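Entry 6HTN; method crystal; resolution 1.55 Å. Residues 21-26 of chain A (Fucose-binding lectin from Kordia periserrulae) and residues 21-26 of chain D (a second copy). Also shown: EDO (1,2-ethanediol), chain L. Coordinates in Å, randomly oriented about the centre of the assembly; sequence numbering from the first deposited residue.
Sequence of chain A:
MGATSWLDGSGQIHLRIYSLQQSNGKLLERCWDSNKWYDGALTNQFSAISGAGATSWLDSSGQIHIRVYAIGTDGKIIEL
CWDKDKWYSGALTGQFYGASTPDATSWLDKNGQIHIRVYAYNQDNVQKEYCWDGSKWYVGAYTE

Chain A, residues 21-26: QQSNGK
Chain D, residues 21-26: QQSNGK

Residues 21-26 of chains A and D form matching tight turns that meet backbone to backbone, burying 199 Å² in all. The register is near-symmetric, the chains running roughly opposite through residues 23-25: the CA atoms of Asn24(A) and Asn24(D) lie 4.6 Å apart, those of Gly25(A) and Ser23(D) 4.8 Å.

Phi/psi along both turns average -75/127, -64/-31, -82/-26, -139/4, 66/20 and -112/148. Gly25(A) N donates to Gln21(A) O and Gly25(D) N to Gln21(D) O, each at 2.9 Å. Gln21(A) NE2 (chi1 m, chi2 t, chi3 85°) donates to Lys26(A) O at 3.1 Å, and Lys26(A) N to Asn24(A) OD1 (chi1 p, chi2 12°) at 3.0 Å; chain D repeats both.

No direct hydrogen bond crosses the interface. Instead, CA-H...O contacts pair Asn24(D) CA with Ser23(A) O (3.3 Å), Asn24(A) CA with Ser23(D) O (3.2 Å), Gly25(D) CA with Gln22(A) O (3.3 Å) and Gly25(A) CA with Gln22(D) O (3.4 Å). One water donates to Gln22(A) O (2.7 Å) and Gln22(D) O (2.8 Å).

Glycine suits position 25 doubly: phi is positive, and a CB on Gly25(A) would clash with Gln22(D) O, one on Gly25(D) with Gln22(A) O. Ser23(A) and Ser23(D) (chi1 p) point CB away; Gln22(A) and Gln22(D) (chi1 m, chi2 t, chi3 1° and -9°) point sideways, their ends leading away.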

# COMPACT_ATOMS: atom_id res chain seq x y z
N GLN A 21 9.28 -8.57 -7.46
CA GLN A 21 10.22 -7.68 -8.18
C GLN A 21 9.49 -6.52 -8.87
O GLN A 21 8.58 -6.73 -9.63
CB GLN A 21 11.02 -8.49 -9.20
CG GLN A 21 11.87 -9.56 -8.54
CD GLN A 21 12.46 -10.53 -9.55
OE1 GLN A 21 13.53 -10.22 -10.13
NE2 GLN A 21 11.79 -11.63 -9.83
N GLN A 22 9.99 -5.36 -8.62
CA GLN A 22 9.45 -4.09 -9.17
C GLN A 22 9.56 -4.09 -10.70
O GLN A 22 8.65 -3.58 -11.36
CB GLN A 22 10.16 -2.90 -8.55
CG GLN A 22 9.84 -2.69 -7.08
CD GLN A 22 10.70 -1.68 -6.35
OE1 GLN A 22 11.59 -1.07 -6.94
NE2 GLN A 22 10.36 -1.46 -5.09
N SER A 23 10.61 -4.69 -11.24
CA SER A 23 10.94 -4.52 -12.68
C SER A 23 10.13 -5.52 -13.51
O SER A 23 10.04 -5.31 -14.76
CB SER A 23 12.43 -4.65 -12.93
OG SER A 23 12.81 -5.98 -12.71
N ASN A 24 9.63 -6.65 -12.95
CA ASN A 24 8.93 -7.62 -13.81
C ASN A 24 7.69 -8.24 -13.20
O ASN A 24 7.05 -9.03 -13.85
CB ASN A 24 9.89 -8.70 -14.29
CG ASN A 24 10.41 -9.59 -13.17
OD1 ASN A 24 9.91 -9.54 -12.06
ND2 ASN A 24 11.55 -10.25 -13.39
N GLY A 25 7.27 -7.82 -12.01
CA GLY A 25 6.04 -8.32 -11.39
C GLY A 25 6.07 -9.81 -11.07
O GLY A 25 5.00 -10.38 -10.90
N LYS A 26 7.26 -10.37 -10.97
CA LYS A 26 7.47 -11.78 -10.60
C LYS A 26 8.07 -11.92 -9.22
O LYS A 26 8.90 -11.11 -8.79
CB LYS A 26 8.34 -12.49 -11.63
CG LYS A 26 7.67 -12.42 -12.99
CD LYS A 26 7.02 -13.60 -13.49
CE LYS A 26 6.64 -13.49 -14.97
NZ LYS A 26 5.39 -14.26 -15.24
N GLN D 21 2.39 0.13 -14.13
CA GLN D 21 2.19 -1.22 -14.70
C GLN D 21 2.73 -2.26 -13.74
O GLN D 21 3.94 -2.22 -13.41
CB GLN D 21 2.79 -1.33 -16.08
CG GLN D 21 2.12 -0.37 -17.06
CD GLN D 21 2.86 -0.32 -18.38
OE1 GLN D 21 2.57 -1.14 -19.27
NE2 GLN D 21 3.79 0.60 -18.55
N GLN D 22 1.86 -3.19 -13.38
CA GLN D 22 2.25 -4.30 -12.48
C GLN D 22 3.28 -5.16 -13.20
O GLN D 22 4.12 -5.79 -12.46
CB GLN D 22 0.99 -5.10 -12.11
CG GLN D 22 0.08 -4.37 -11.14
CD GLN D 22 -1.32 -4.96 -11.03
OE1 GLN D 22 -1.71 -5.86 -11.81
NE2 GLN D 22 -2.04 -4.43 -10.06
N SER D 23 3.31 -5.23 -14.50
CA SER D 23 4.21 -6.14 -15.25
C SER D 23 5.63 -5.61 -15.38
O SER D 23 6.54 -6.43 -15.60
CB SER D 23 3.63 -6.42 -16.63
OG SER D 23 3.68 -5.23 -17.43
N ASN D 24 5.86 -4.28 -15.41
CA ASN D 24 7.22 -3.80 -15.71
C ASN D 24 7.66 -2.61 -14.82
O ASN D 24 8.77 -2.12 -15.00
CB ASN D 24 7.45 -3.48 -17.17
CG ASN D 24 6.62 -2.29 -17.64
OD1 ASN D 24 5.92 -1.67 -16.84
ND2 ASN D 24 6.69 -2.02 -18.94
N GLY D 25 6.84 -2.17 -13.87
CA GLY D 25 7.25 -1.10 -12.98
C GLY D 25 7.37 0.24 -13.68
O GLY D 25 8.03 1.11 -13.13
N LYS D 26 6.75 0.40 -14.85
CA LYS D 26 6.83 1.66 -15.61
C LYS D 26 5.45 2.30 -15.67
O LYS D 26 4.41 1.61 -15.69
CB LYS D 26 7.39 1.45 -17.02
CG LYS D 26 8.79 0.91 -16.91
CD LYS D 26 9.49 0.65 -18.22
CE LYS D 26 10.95 0.34 -17.92
NZ LYS D 26 11.60 -0.29 -19.08
C1 EDO L . 13.31 -13.49 -16.90
O1 EDO L . 13.22 -14.93 -17.04
C2 EDO L . 12.25 -12.79 -16.10
O2 EDO L . 12.27 -11.28 -16.21
O HOH W 1 6.09 -4.41 -11.10